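Local coordinates for protein dihydroxyacetone kinase (Citrobacter freundii, PDB 1UN8) that phosphorylates dihydroxyacetone with ATP to give dihydroxyacetone phosphate, working as a metal-dependent homodimer in glycerol fermentation, at residues A255-N260 with S304-V309; W287-A292 with N326-V331; A378-V383 with M532-Q537; S390-A395 with V426-S431. All blocks are in the same frame, centred on the assembly; numbering follows the deposited sequence.

Contact 1 of 4, residues A255-N260 with S304-V309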
loop_
_atom_site.group_PDB
_atom_site.type_symbol
_atom_site.label_atom_id
_atom_site.label_comp_id
_atom_site.label_asym_id
_atom_site.label_seq_id
_atom_site.Cartn_x
_atom_site.Cartn_y
_atom_site.Cartn_z
ATOM N N ALA A 255 13.079 -13.744 13.181
ATOM C CA ALA A 255 12.966 -12.816 12.069
ATOM C C ALA A 255 11.457 -12.514 12.047
ATOM O O ALA A 255 10.660 -13.450 12.098
ATOM C CB ALA A 255 13.418 -13.426 10.746
ATOM N N VAL A 256 11.044 -11.258 11.966
ATOM C CA VAL A 256 9.623 -10.935 11.948
ATOM C C VAL A 256 9.240 -10.144 10.708
ATOM O O VAL A 256 9.881 -9.141 10.366
ATOM C CB VAL A 256 9.216 -10.127 13.211
ATOM C CG1 VAL A 256 7.802 -9.586 13.080
ATOM C CG2 VAL A 256 9.342 -11.008 14.447
ATOM N N MET A 257 8.190 -10.607 10.040
ATOM C CA MET A 257 7.712 -9.938 8.846
ATOM C C MET A 257 6.418 -9.162 9.114
ATOM O O MET A 257 5.406 -9.736 9.527
ATOM C CB MET A 257 7.489 -10.957 7.731
ATOM C CG MET A 257 6.716 -10.411 6.548
ATOM S SD MET A 257 6.667 -11.560 5.153
ATOM C CE MET A 257 5.958 -13.014 5.931
ATOM N N ILE A 258 6.470 -7.851 8.896
ATOM C CA ILE A 258 5.309 -6.972 9.071
ATOM C C ILE A 258 4.711 -6.759 7.677
ATOM O O ILE A 258 5.249 -6.011 6.860
ATOM C CB ILE A 258 5.720 -5.608 9.660
ATOM C CG1 ILE A 258 6.528 -5.824 10.940
ATOM C CG2 ILE A 258 4.494 -4.770 9.964
ATOM C CD1 ILE A 258 7.855 -5.102 10.965
ATOM N N ASN A 259 3.596 -7.430 7.434
ATOM C CA ASN A 259 2.896 -7.414 6.163
ATOM C C ASN A 259 1.628 -6.554 6.150
ATOM O O ASN A 259 0.779 -6.644 7.036
ATOM C CB ASN A 259 2.541 -8.853 5.783
ATOM C CG ASN A 259 1.742 -8.947 4.485
ATOM O OD1 ASN A 259 2.217 -8.554 3.417
ATOM N ND2 ASN A 259 0.524 -9.485 4.574
ATOM N N ASN A 260 1.501 -5.730 5.120
ATOM C CA ASN A 260 0.345 -4.865 4.976
ATOM C C ASN A 260 -0.661 -5.607 4.106
ATOM O O ASN A 260 -0.361 -5.898 2.943
ATOM C CB ASN A 260 0.744 -3.561 4.296
ATOM C CG ASN A 260 -0.390 -2.553 4.277
ATOM O OD1 ASN A 260 -1.566 -2.923 4.204
ATOM N ND2 ASN A 260 -0.046 -1.272 4.331
ATOM N N SER A 304 -0.445 -8.211 9.034
ATOM C CA SER A 304 -0.134 -9.484 9.671
ATOM C C SER A 304 1.282 -9.466 10.196
ATOM O O SER A 304 2.126 -8.725 9.700
ATOM C CB SER A 304 -0.367 -10.641 8.698
ATOM O OG SER A 304 0.500 -10.551 7.580
ATOM N N LEU A 305 1.518 -10.258 11.232
ATOM C CA LEU A 305 2.831 -10.378 11.823
ATOM C C LEU A 305 3.244 -11.837 11.729
ATOM O O LEU A 305 2.541 -12.719 12.230
ATOM C CB LEU A 305 2.800 -9.955 13.283
ATOM C CG LEU A 305 2.591 -8.469 13.524
ATOM C CD1 LEU A 305 2.405 -8.211 15.013
ATOM C CD2 LEU A 305 3.778 -7.700 12.973
ATOM N N THR A 306 4.369 -12.087 11.060
ATOM C CA THR A 306 4.887 -13.446 10.920
ATOM C C THR A 306 6.247 -13.595 11.594
ATOM O O THR A 306 7.175 -12.832 11.318
ATOM C CB THR A 306 5.065 -13.856 9.460
ATOM O OG1 THR A 306 3.803 -13.851 8.797
ATOM C CG2 THR A 306 5.647 -15.249 9.389
ATOM N N ALA A 307 6.352 -14.574 12.483
ATOM C CA ALA A 307 7.598 -14.849 13.181
ATOM C C ALA A 307 8.123 -16.196 12.697
ATOM O O ALA A 307 7.379 -17.175 12.635
ATOM C CB ALA A 307 7.364 -14.886 14.687
ATOM N N ILE A 308 9.393 -16.220 12.316
ATOM C CA ILE A 308 10.056 -17.447 11.880
ATOM C C ILE A 308 11.269 -17.667 12.786
ATOM O O ILE A 308 12.062 -16.746 13.006
ATOM C CB ILE A 308 10.532 -17.362 10.418
ATOM C CG1 ILE A 308 11.320 -18.620 10.082
ATOM C CG2 ILE A 308 11.390 -16.115 10.196
ATOM C CD1 ILE A 308 10.803 -19.351 8.864
ATOM N N VAL A 309 11.399 -18.880 13.321
ATOM C CA VAL A 309 12.503 -19.216 14.214
ATOM C C VAL A 309 13.791 -19.366 13.428
ATOM O O VAL A 309 13.845 -20.096 12.442
ATOM C CB VAL A 309 12.227 -20.533 14.972
ATOM C CG1 VAL A 309 13.390 -20.852 15.900
ATOM C CG2 VAL A 309 10.934 -20.416 15.761
HETATM O O HOH W 1 3.145 -11.199 8.123
#
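Asn259 holds CG anti to its backbone N (chi1 177°) and Ser304 tucks OG between its own N and carbonyl carbon (chi1 63°), and these two torsions bring the polar groups together: Asn259 ND2 donates to Ser304 OG over 3.2 Å, the hydroxyl lying almost in the amide plane. Further bonds, from ND2 to Val295 O and from Leu294 N to OD1, fix the rotation of that amide. Next along the same face, Met257 bends at chi3 and lays CE 3.7 Å from Thr306 CB, the two side chains pointing the same way. A water donates to Met257 O at 3.0 Å and is also hydrogen-bonded to Ser304 OG and Thr306 OG1; the latter hydroxyl has a second partner in Ser188 OG. The strands are antiparallel neighbours in the mixed six-stranded sheet of the DhaK region, with Met257 and Thr306 a hydrogen-bonded pair whose shorter bond, Met257 N to Thr306 O, measures 2.8 Å. Ala255 CB abuts Ile308 CG2 at 3.4 Å on this face, which helix 155-167 covers. On the other face Ile258 CG1 lies 3.9 Å from Leu305 CD2, and helix 266-277 packs over Val256 and Ile258.

Contact 2 of 4, residues W287-A292 with N326-V331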
loop_
_atom_site.group_PDB
_atom_site.type_symbol
_atom_site.label_atom_id
_atom_site.label_comp_id
_atom_site.label_asym_id
_atom_site.label_seq_id
_atom_site.Cartn_x
_atom_site.Cartn_y
_atom_site.Cartn_z
ATOM N N TRP A 287 15.943 -9.561 12.838
ATOM C CA TRP A 287 15.611 -9.054 11.519
ATOM C C TRP A 287 14.140 -8.673 11.354
ATOM O O TRP A 287 13.256 -9.300 11.927
ATOM C CB TRP A 287 15.971 -10.071 10.428
ATOM C CG TRP A 287 17.392 -10.553 10.450
ATOM C CD1 TRP A 287 17.863 -11.695 11.042
ATOM C CD2 TRP A 287 18.528 -9.905 9.868
ATOM N NE1 TRP A 287 19.218 -11.794 10.862
ATOM C CE2 TRP A 287 19.655 -10.709 10.148
ATOM C CE3 TRP A 287 18.704 -8.722 9.139
ATOM C CZ2 TRP A 287 20.942 -10.367 9.725
ATOM C CZ3 TRP A 287 19.981 -8.381 8.720
ATOM C CH2 TRP A 287 21.086 -9.201 9.015
ATOM N N LEU A 288 13.902 -7.620 10.575
ATOM C CA LEU A 288 12.554 -7.175 10.242
ATOM C C LEU A 288 12.404 -7.310 8.735
ATOM O O LEU A 288 13.324 -6.995 7.979
ATOM C CB LEU A 288 12.323 -5.717 10.616
ATOM C CG LEU A 288 12.074 -5.365 12.078
ATOM C CD1 LEU A 288 11.743 -3.892 12.159
ATOM C CD2 LEU A 288 10.931 -6.188 12.640
ATOM N N ILE A 289 11.263 -7.824 8.304
ATOM C CA ILE A 289 10.977 -7.947 6.886
ATOM C C ILE A 289 9.720 -7.085 6.739
ATOM O O ILE A 289 8.629 -7.461 7.194
ATOM C CB ILE A 289 10.674 -9.408 6.454
ATOM C CG1 ILE A 289 11.849 -10.340 6.769
ATOM C CG2 ILE A 289 10.442 -9.453 4.965
ATOM C CD1 ILE A 289 12.014 -10.638 8.240
ATOM N N GLY A 290 9.883 -5.914 6.131
ATOM C CA GLY A 290 8.773 -4.994 5.962
ATOM C C GLY A 290 8.957 -3.888 6.985
ATOM O O GLY A 290 10.038 -3.791 7.550
ATOM N N PRO A 291 7.931 -3.071 7.286
ATOM C CA PRO A 291 6.571 -3.113 6.743
ATOM C C PRO A 291 6.502 -2.964 5.236
ATOM O O PRO A 291 7.168 -2.115 4.667
ATOM C CB PRO A 291 5.869 -1.970 7.482
ATOM C CG PRO A 291 6.963 -1.010 7.753
ATOM C CD PRO A 291 8.084 -1.917 8.193
ATOM N N ALA A 292 5.696 -3.808 4.603
ATOM C CA ALA A 292 5.517 -3.785 3.161
ATOM C C ALA A 292 4.302 -4.631 2.781
ATOM O O ALA A 292 3.866 -5.494 3.549
ATOM C CB ALA A 292 6.764 -4.330 2.469
ATOM N N ASN A 326 9.537 -8.330 -5.792
ATOM C CA ASN A 326 9.134 -7.782 -4.496
ATOM C C ASN A 326 9.760 -8.319 -3.203
ATOM O O ASN A 326 9.330 -7.924 -2.123
ATOM C CB ASN A 326 7.611 -7.893 -4.389
ATOM C CG ASN A 326 6.899 -7.143 -5.481
ATOM O OD1 ASN A 326 6.617 -5.957 -5.366
ATOM N ND2 ASN A 326 6.581 -7.851 -6.557
ATOM N N TRP A 327 10.750 -9.204 -3.267
ATOM C CA TRP A 327 11.333 -9.670 -2.016
ATOM C C TRP A 327 11.989 -8.473 -1.357
ATOM O O TRP A 327 12.756 -7.747 -1.993
ATOM C CB TRP A 327 12.305 -10.851 -2.247
ATOM C CG TRP A 327 13.036 -11.186 -0.998
ATOM C CD1 TRP A 327 14.301 -10.804 -0.645
ATOM C CD2 TRP A 327 12.512 -11.915 0.116
ATOM N NE1 TRP A 327 14.593 -11.245 0.622
ATOM C CE2 TRP A 327 13.515 -11.930 1.114
ATOM C CE3 TRP A 327 11.291 -12.556 0.372
ATOM C CZ2 TRP A 327 13.334 -12.562 2.352
ATOM C CZ3 TRP A 327 11.111 -13.183 1.598
ATOM C CH2 TRP A 327 12.129 -13.181 2.574
ATOM N N PRO A 328 11.694 -8.263 -0.064
ATOM C CA PRO A 328 12.303 -7.173 0.697
ATOM C C PRO A 328 13.525 -7.641 1.480
ATOM O O PRO A 328 13.474 -8.664 2.159
ATOM C CB PRO A 328 11.179 -6.750 1.614
ATOM C CG PRO A 328 10.591 -8.080 1.979
ATOM C CD PRO A 328 10.564 -8.848 0.673
ATOM N N THR A 329 14.614 -6.889 1.386
ATOM C CA THR A 329 15.836 -7.226 2.093
ATOM C C THR A 329 15.647 -7.034 3.587
ATOM O O THR A 329 15.386 -5.925 4.046
ATOM C CB THR A 329 17.004 -6.330 1.633
ATOM O OG1 THR A 329 17.296 -6.611 0.259
ATOM C CG2 THR A 329 18.252 -6.574 2.491
ATOM N N PRO A 330 15.783 -8.115 4.369
ATOM C CA PRO A 330 15.626 -8.055 5.825
ATOM C C PRO A 330 16.550 -7.006 6.448
ATOM O O PRO A 330 17.669 -6.801 5.989
ATOM C CB PRO A 330 15.983 -9.471 6.264
ATOM C CG PRO A 330 15.531 -10.296 5.095
ATOM C CD PRO A 330 16.038 -9.496 3.928
ATOM N N VAL A 331 16.079 -6.348 7.498
ATOM C CA VAL A 331 16.873 -5.321 8.152
ATOM C C VAL A 331 16.790 -5.441 9.667
ATOM O O VAL A 331 15.734 -5.678 10.228
ATOM C CB VAL A 331 16.388 -3.905 7.744
ATOM C CG1 VAL A 331 17.193 -2.837 8.481
ATOM C CG2 VAL A 331 16.498 -3.726 6.228
#
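Leu288 N donates to Val331 O over 2.7 Å, reaching the oxygen from a position tilted 35° out of the carbonyl plane. The return bond, Val331 N to Leu288 O at 2.9 Å, is straighter and lies in the carbonyl plane; together they make a single antiparallel bridge that attaches an irregular loop to strand 285-292, within this chain an outermost strand of its sheet. Leu288 O takes a second, weaker approach from Pro330 CA, a C-H...O contact of 3.3 Å. Beyond the bridge the prolines meet Ile289, whose two branches divide the work: CG2, anti to the backbone N, presses on Pro328 CG at 3.3 Å, a tight fit, while CG1 crosses Pro330 obliquely, 4.0 Å from its CG. Trp287, the residue before Leu288, brings CE3 to 4.0 Å from Pro330 CB and has Val331 N at its edge, in the ring plane; Glu315 OE1 accepts from its NE1. Leu288 packs on Ile22 and Val331 on Ser24, both of the second subunit. Having no amide hydrogen, Pro328 and Pro330 cannot donate a backbone bond; here they meet the strand through carbon contacts, and both hydrogen bonds across the contact come from the Leu288-Val331 pair.

Contact 3 of 4, residues A378-V383 with M532-Q537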
loop_
_atom_site.group_PDB
_atom_site.type_symbol
_atom_site.label_atom_id
_atom_site.label_comp_id
_atom_site.label_asym_id
_atom_site.label_seq_id
_atom_site.Cartn_x
_atom_site.Cartn_y
_atom_site.Cartn_z
ATOM N N ALA A 378 -16.225 43.846 11.819
ATOM C CA ALA A 378 -17.480 43.965 11.099
ATOM C C ALA A 378 -17.249 43.698 9.615
ATOM O O ALA A 378 -17.981 42.935 8.994
ATOM C CB ALA A 378 -18.063 45.361 11.304
ATOM N N LEU A 379 -16.227 44.329 9.047
ATOM C CA LEU A 379 -15.929 44.135 7.637
ATOM C C LEU A 379 -15.521 42.696 7.385
ATOM O O LEU A 379 -15.926 42.094 6.393
ATOM C CB LEU A 379 -14.801 45.067 7.187
ATOM C CG LEU A 379 -15.091 46.569 7.144
ATOM C CD1 LEU A 379 -13.846 47.296 6.678
ATOM C CD2 LEU A 379 -16.257 46.855 6.202
ATOM N N ASP A 380 -14.724 42.143 8.289
ATOM C CA ASP A 380 -14.257 40.776 8.129
ATOM C C ASP A 380 -15.377 39.755 8.290
ATOM O O ASP A 380 -15.343 38.690 7.681
ATOM C CB ASP A 380 -13.131 40.484 9.125
ATOM C CG ASP A 380 -12.298 39.271 8.724
ATOM O OD1 ASP A 380 -11.977 39.138 7.517
ATOM O OD2 ASP A 380 -11.952 38.458 9.610
ATOM N N ALA A 381 -16.371 40.087 9.107
ATOM C CA ALA A 381 -17.503 39.192 9.349
ATOM C C ALA A 381 -18.315 38.895 8.086
ATOM O O ALA A 381 -18.907 37.822 7.965
ATOM C CB ALA A 381 -18.415 39.786 10.425
ATOM N N LYS A 382 -18.338 39.844 7.154
ATOM C CA LYS A 382 -19.082 39.690 5.902
ATOM C C LYS A 382 -18.800 38.362 5.201
ATOM O O LYS A 382 -19.728 37.641 4.834
ATOM C CB LYS A 382 -18.777 40.854 4.946
ATOM C CG LYS A 382 -19.351 42.205 5.382
ATOM C CD LYS A 382 -20.873 42.182 5.418
ATOM C CE LYS A 382 -21.433 43.554 5.762
ATOM N NZ LYS A 382 -22.925 43.567 5.781
ATOM N N VAL A 383 -17.525 38.043 5.009
ATOM C CA VAL A 383 -17.157 36.794 4.356
ATOM C C VAL A 383 -16.116 36.028 5.175
ATOM O O VAL A 383 -16.117 34.795 5.201
ATOM C CB VAL A 383 -16.607 37.053 2.936
ATOM C CG1 VAL A 383 -15.353 37.909 3.009
ATOM C CG2 VAL A 383 -16.324 35.729 2.240
ATOM N N MET A 532 -15.555 46.138 1.838
ATOM C CA MET A 532 -14.140 46.488 1.836
ATOM C C MET A 532 -13.325 45.485 2.630
ATOM O O MET A 532 -13.740 45.054 3.714
ATOM C CB MET A 532 -13.921 47.890 2.416
ATOM C CG MET A 532 -12.501 48.413 2.214
ATOM S SD MET A 532 -12.296 50.134 2.703
ATOM C CE MET A 532 -12.633 50.979 1.172
ATOM N N ASP A 533 -12.175 45.102 2.086
ATOM C CA ASP A 533 -11.304 44.165 2.780
ATOM C C ASP A 533 -10.723 44.866 4.007
ATOM O O ASP A 533 -10.237 45.991 3.918
ATOM C CB ASP A 533 -10.171 43.715 1.870
ATOM C CG ASP A 533 -9.129 42.906 2.611
ATOM O OD1 ASP A 533 -9.489 41.839 3.152
ATOM O OD2 ASP A 533 -7.957 43.342 2.661
ATOM N N PRO A 534 -10.774 44.213 5.176
ATOM C CA PRO A 534 -10.244 44.802 6.413
ATOM C C PRO A 534 -8.761 45.171 6.304
ATOM O O PRO A 534 -8.343 46.254 6.730
ATOM C CB PRO A 534 -10.486 43.706 7.444
ATOM C CG PRO A 534 -11.683 42.997 6.900
ATOM C CD PRO A 534 -11.358 42.889 5.439
ATOM N N GLY A 535 -7.976 44.267 5.727
ATOM C CA GLY A 535 -6.562 44.525 5.571
ATOM C C GLY A 535 -6.298 45.844 4.876
ATOM O O GLY A 535 -5.611 46.710 5.410
ATOM N N ALA A 536 -6.855 46.001 3.681
ATOM C CA ALA A 536 -6.684 47.207 2.897
ATOM C C ALA A 536 -7.131 48.451 3.657
ATOM O O ALA A 536 -6.393 49.441 3.749
ATOM C CB ALA A 536 -7.458 47.076 1.589
ATOM N N GLN A 537 -8.344 48.402 4.197
ATOM C CA GLN A 537 -8.887 49.532 4.948
ATOM C C GLN A 537 -7.947 49.911 6.099
ATOM O O GLN A 537 -7.613 51.082 6.282
ATOM C CB GLN A 537 -10.289 49.183 5.481
ATOM C CG GLN A 537 -10.703 49.898 6.769
ATOM C CD GLN A 537 -11.180 51.312 6.550
ATOM O OE1 GLN A 537 -10.921 51.929 5.514
ATOM N NE2 GLN A 537 -11.871 51.842 7.537
#
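This is an apolar meeting of two helix ends in the helical ATP-binding domain: Leu379, near the end of helix 373-381, packs against Met532 and Pro534, where helix 534-547 begins. No hydrogen bond crosses between the segments. Leu379 places CB 3.8 Å from Pro534 CG and 3.6 Å from Met532 O, and its CG stands anti to its carbonyl carbon (chi1 -68°). CD1, further out, lies 4.1 Å from Gln537 CG and 4.3 Å from Met532 CB. The Leu379 and Gln537 side chains cross at about a right angle. Pro534 uses the same ring carbon on the next residue, CG standing 3.5 Å from Asp380 N and 3.7 Å from Asp380 CB. Behind the seam, Met532 turns its far end away toward helix 495-511.

Asp533, Pro534 and Gly535 belong to the ATP site, and the helix start they form is capped. Asp533 is the N-cap residue: its OD2 accepts from Ala536 N at 3.1 Å, the donor standing above the carboxylate plane. Asp380 OD2, in turn, is gripped by the backbone N of Asp387 and of Thr388, both also ATP-site residues. Two carboxylates therefore lie near the nucleotide site, each held by backbone N-H groups, with Asp380 OD1 and Asp533 OD1 5.7 Å apart. Two like charges this close might be eased by a cation, which would be consistent with the need for magnesium or calcium, though no metal is modelled here.

Contact 4 of 4, residues S390-A395 with V426-S431. With MYY ((2R)-3-(phosphonooxy)-2-(tetradecanoyloxy)propyl palmitate), chain C.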
loop_
_atom_site.group_PDB
_atom_site.type_symbol
_atom_site.label_atom_id
_atom_site.label_comp_id
_atom_site.label_asym_id
_atom_site.label_seq_id
_atom_site.Cartn_x
_atom_site.Cartn_y
_atom_site.Cartn_z
ATOM N N SER A 390 -9.518 42.245 15.620
ATOM C CA SER A 390 -8.935 41.805 16.885
ATOM C C SER A 390 -7.499 41.313 16.708
ATOM O O SER A 390 -6.636 41.576 17.546
ATOM C CB SER A 390 -9.795 40.692 17.498
ATOM O OG SER A 390 -11.097 41.165 17.803
ATOM N N THR A 391 -7.251 40.592 15.620
ATOM C CA THR A 391 -5.918 40.079 15.337
ATOM C C THR A 391 -4.948 41.249 15.186
ATOM O O THR A 391 -3.873 41.264 15.783
ATOM C CB THR A 391 -5.916 39.248 14.045
ATOM O OG1 THR A 391 -6.894 38.206 14.146
ATOM C CG2 THR A 391 -4.546 38.627 13.811
ATOM N N PHE A 392 -5.341 42.237 14.386
ATOM C CA PHE A 392 -4.512 43.415 14.159
ATOM C C PHE A 392 -4.381 44.234 15.430
ATOM O O PHE A 392 -3.317 44.786 15.713
ATOM C CB PHE A 392 -5.108 44.284 13.046
ATOM C CG PHE A 392 -4.812 43.792 11.655
ATOM C CD1 PHE A 392 -4.525 42.457 11.416
ATOM C CD2 PHE A 392 -4.860 44.663 10.578
ATOM C CE1 PHE A 392 -4.293 42.000 10.120
ATOM C CE2 PHE A 392 -4.629 44.215 9.279
ATOM C CZ PHE A 392 -4.344 42.878 9.051
ATOM N N ALA A 393 -5.465 44.316 16.196
ATOM C CA ALA A 393 -5.452 45.068 17.452
ATOM C C ALA A 393 -4.488 44.393 18.422
ATOM O O ALA A 393 -3.757 45.062 19.162
ATOM C CB ALA A 393 -6.865 45.125 18.057
ATOM N N ALA A 394 -4.488 43.066 18.407
ATOM C CA ALA A 394 -3.614 42.291 19.279
ATOM C C ALA A 394 -2.158 42.682 19.045
ATOM O O ALA A 394 -1.397 42.880 19.990
ATOM C CB ALA A 394 -3.805 40.790 19.020
ATOM N N ALA A 395 -1.775 42.797 17.780
ATOM C CA ALA A 395 -0.410 43.159 17.439
ATOM C C ALA A 395 -0.121 44.616 17.767
ATOM O O ALA A 395 0.947 44.947 18.286
ATOM C CB ALA A 395 -0.168 42.912 15.979
ATOM N N VAL A 426 3.620 36.025 17.741
ATOM C CA VAL A 426 3.381 35.532 19.088
ATOM C C VAL A 426 2.041 36.024 19.616
ATOM O O VAL A 426 1.353 35.318 20.349
ATOM C CB VAL A 426 4.498 35.988 20.049
ATOM C CG1 VAL A 426 4.171 35.574 21.484
ATOM C CG2 VAL A 426 5.823 35.389 19.608
ATOM N N VAL A 427 1.668 37.240 19.233
ATOM C CA VAL A 427 0.416 37.820 19.690
ATOM C C VAL A 427 -0.695 37.742 18.643
ATOM O O VAL A 427 -1.880 37.787 18.975
ATOM C CB VAL A 427 0.641 39.282 20.101
ATOM C CG1 VAL A 427 -0.675 39.914 20.529
ATOM C CG2 VAL A 427 1.651 39.337 21.234
ATOM N N MET A 428 -0.307 37.631 17.378
ATOM C CA MET A 428 -1.258 37.533 16.279
ATOM C C MET A 428 -1.328 36.099 15.789
ATOM O O MET A 428 -0.344 35.563 15.264
ATOM C CB MET A 428 -0.826 38.416 15.114
ATOM C CG MET A 428 -1.533 39.747 15.021
ATOM S SD MET A 428 -1.217 40.502 13.413
ATOM C CE MET A 428 0.529 41.005 13.611
ATOM N N GLY A 429 -2.485 35.473 15.953
ATOM C CA GLY A 429 -2.617 34.106 15.498
ATOM C C GLY A 429 -2.920 34.098 14.018
ATOM O O GLY A 429 -3.233 35.140 13.441
ATOM N N GLY A 430 -2.802 32.933 13.392
ATOM C CA GLY A 430 -3.119 32.817 11.980
ATOM C C GLY A 430 -2.183 33.498 11.001
ATOM O O GLY A 430 -1.230 34.182 11.395
ATOM N N SER A 431 -2.485 33.306 9.717
ATOM C CA SER A 431 -1.701 33.855 8.624
ATOM C C SER A 431 -1.420 35.353 8.714
ATOM O O SER A 431 -0.391 35.822 8.223
ATOM C CB SER A 431 -2.384 33.540 7.294
ATOM O OG SER A 431 -3.719 33.995 7.296
HETATM C C38 MYY C . -0.514 44.594 12.686
HETATM C C37 MYY C . 0.170 45.456 13.750
HETATM C C36 MYY C . 1.408 46.157 13.183
HETATM C C35 MYY C . 2.078 47.049 14.231
HETATM C C34 MYY C . 3.233 47.850 13.620
HETATM C C33 MYY C . 3.929 48.769 14.628
HETATM C C32 MYY C . 5.099 49.522 13.985
HETATM C C31 MYY C . 4.627 50.550 12.954
HETATM C C30 MYY C . 5.729 51.023 11.997
HETATM C C29 MYY C . 6.751 51.999 12.591
HETATM C C28 MYY C . 7.530 52.682 11.462
HETATM C C27 MYY C . 8.549 53.716 11.946
HETATM C C26 MYY C . 9.056 54.608 10.807
HETATM C C25 MYY C . 10.088 55.624 11.313
HETATM C C24 MYY C . 10.017 56.977 10.605
HETATM C C23 MYY C . 11.012 57.185 9.453
HETATM O O10 MYY C . 11.468 56.229 8.826
HETATM O O8 MYY C . 11.392 58.456 9.153
HETATM C C6 MYY C . 12.259 58.528 8.006
HETATM C C5 MYY C . 11.445 58.819 6.750
HETATM C C4 MYY C . 11.911 60.123 6.079
HETATM O O6 MYY C . 12.098 61.211 6.999
HETATM P P MYY C . 10.881 62.078 7.619
HETATM O O4 MYY C . 9.814 61.029 8.221
HETATM O O3 MYY C . 11.534 62.842 8.882
HETATM O O5 MYY C . 10.272 63.036 6.665
HETATM O O7 MYY C . 10.037 58.767 7.052
HETATM C C7 MYY C . 9.286 58.496 5.948
HETATM O O9 MYY C . 9.804 58.367 4.840
HETATM C C8 MYY C . 7.766 58.389 6.117
HETATM C C9 MYY C . 7.273 57.002 5.701
HETATM C C10 MYY C . 6.461 56.332 6.814
HETATM C C11 MYY C . 5.948 54.950 6.403
HETATM C C12 MYY C . 5.209 54.280 7.563
HETATM C C13 MYY C . 4.756 52.860 7.214
HETATM C C14 MYY C . 4.315 52.159 8.500
HETATM C C15 MYY C . 4.003 50.675 8.298
HETATM C C16 MYY C . 2.569 50.437 7.823
HETATM C C17 MYY C . 2.181 48.982 8.093
HETATM C C18 MYY C . 0.660 48.814 8.110
HETATM C C19 MYY C . 0.256 47.445 8.662
HETATM C C20 MYY C . -1.260 47.353 8.855
#
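Val427 and Ala394 open the contact, with Val427 CG1 resting 3.6 Å from Ala394 CB at the end of helix 413-427. Met428, the first residue to leave the helical path, sends its side chain across that of Thr391 at about a right angle. Its CG sits too close to Thr391 O and its CE too close to Ala395 CB, so this side chain is placed with some doubt; the bend at chi3 (-73°) turns CE toward MYY C38, the methyl end of the palmitoyl tail. Its sulfur makes a Met-aromatic contact with Phe392: SD lies 5.4 Å from the ring centroid, 55° off the normal and hence oblique to the ring. Gly429 contributes its carbonyl, whose O is 3.7 Å from Thr391 CG2. After Gly429 the chain passes into helix 430-448, where Ser431, an ATP-site residue, packs on Leu116 of the second subunit. On the opposing helix Ala395 CB touches the lipid, 3.4 Å from MYY C37. The arrangement belongs to the eight-helix alpha barrel of this domain, with Ala395 and Met428 lining the phospholipid pocket and the turn beyond them leading into the ATP site.

How the contacts relate
Two domains supply the examples, and the chemistry follows the place. Contacts 1 and 2 share one sheet: strand 254-260 lies between strands 301-309 and 285-292, and bonds such as Ile258 N to Ile289 O join the two contacts directly. Contact 1 is wholly buried and uses continuous backbone pairing; contact 2, at the edge and partly buried, has a single bridge supplemented by prolines. Contacts 3 and 4, 49 to 59 Å away, centre to centre, join helices without any hydrogen bond across. Their centres are 15 Å apart, and Gly535 touches Phe392. Contact 3 is buried and includes part of the ATP site, whereas contact 4, partly buried, reaches both lipid and nucleotide sites.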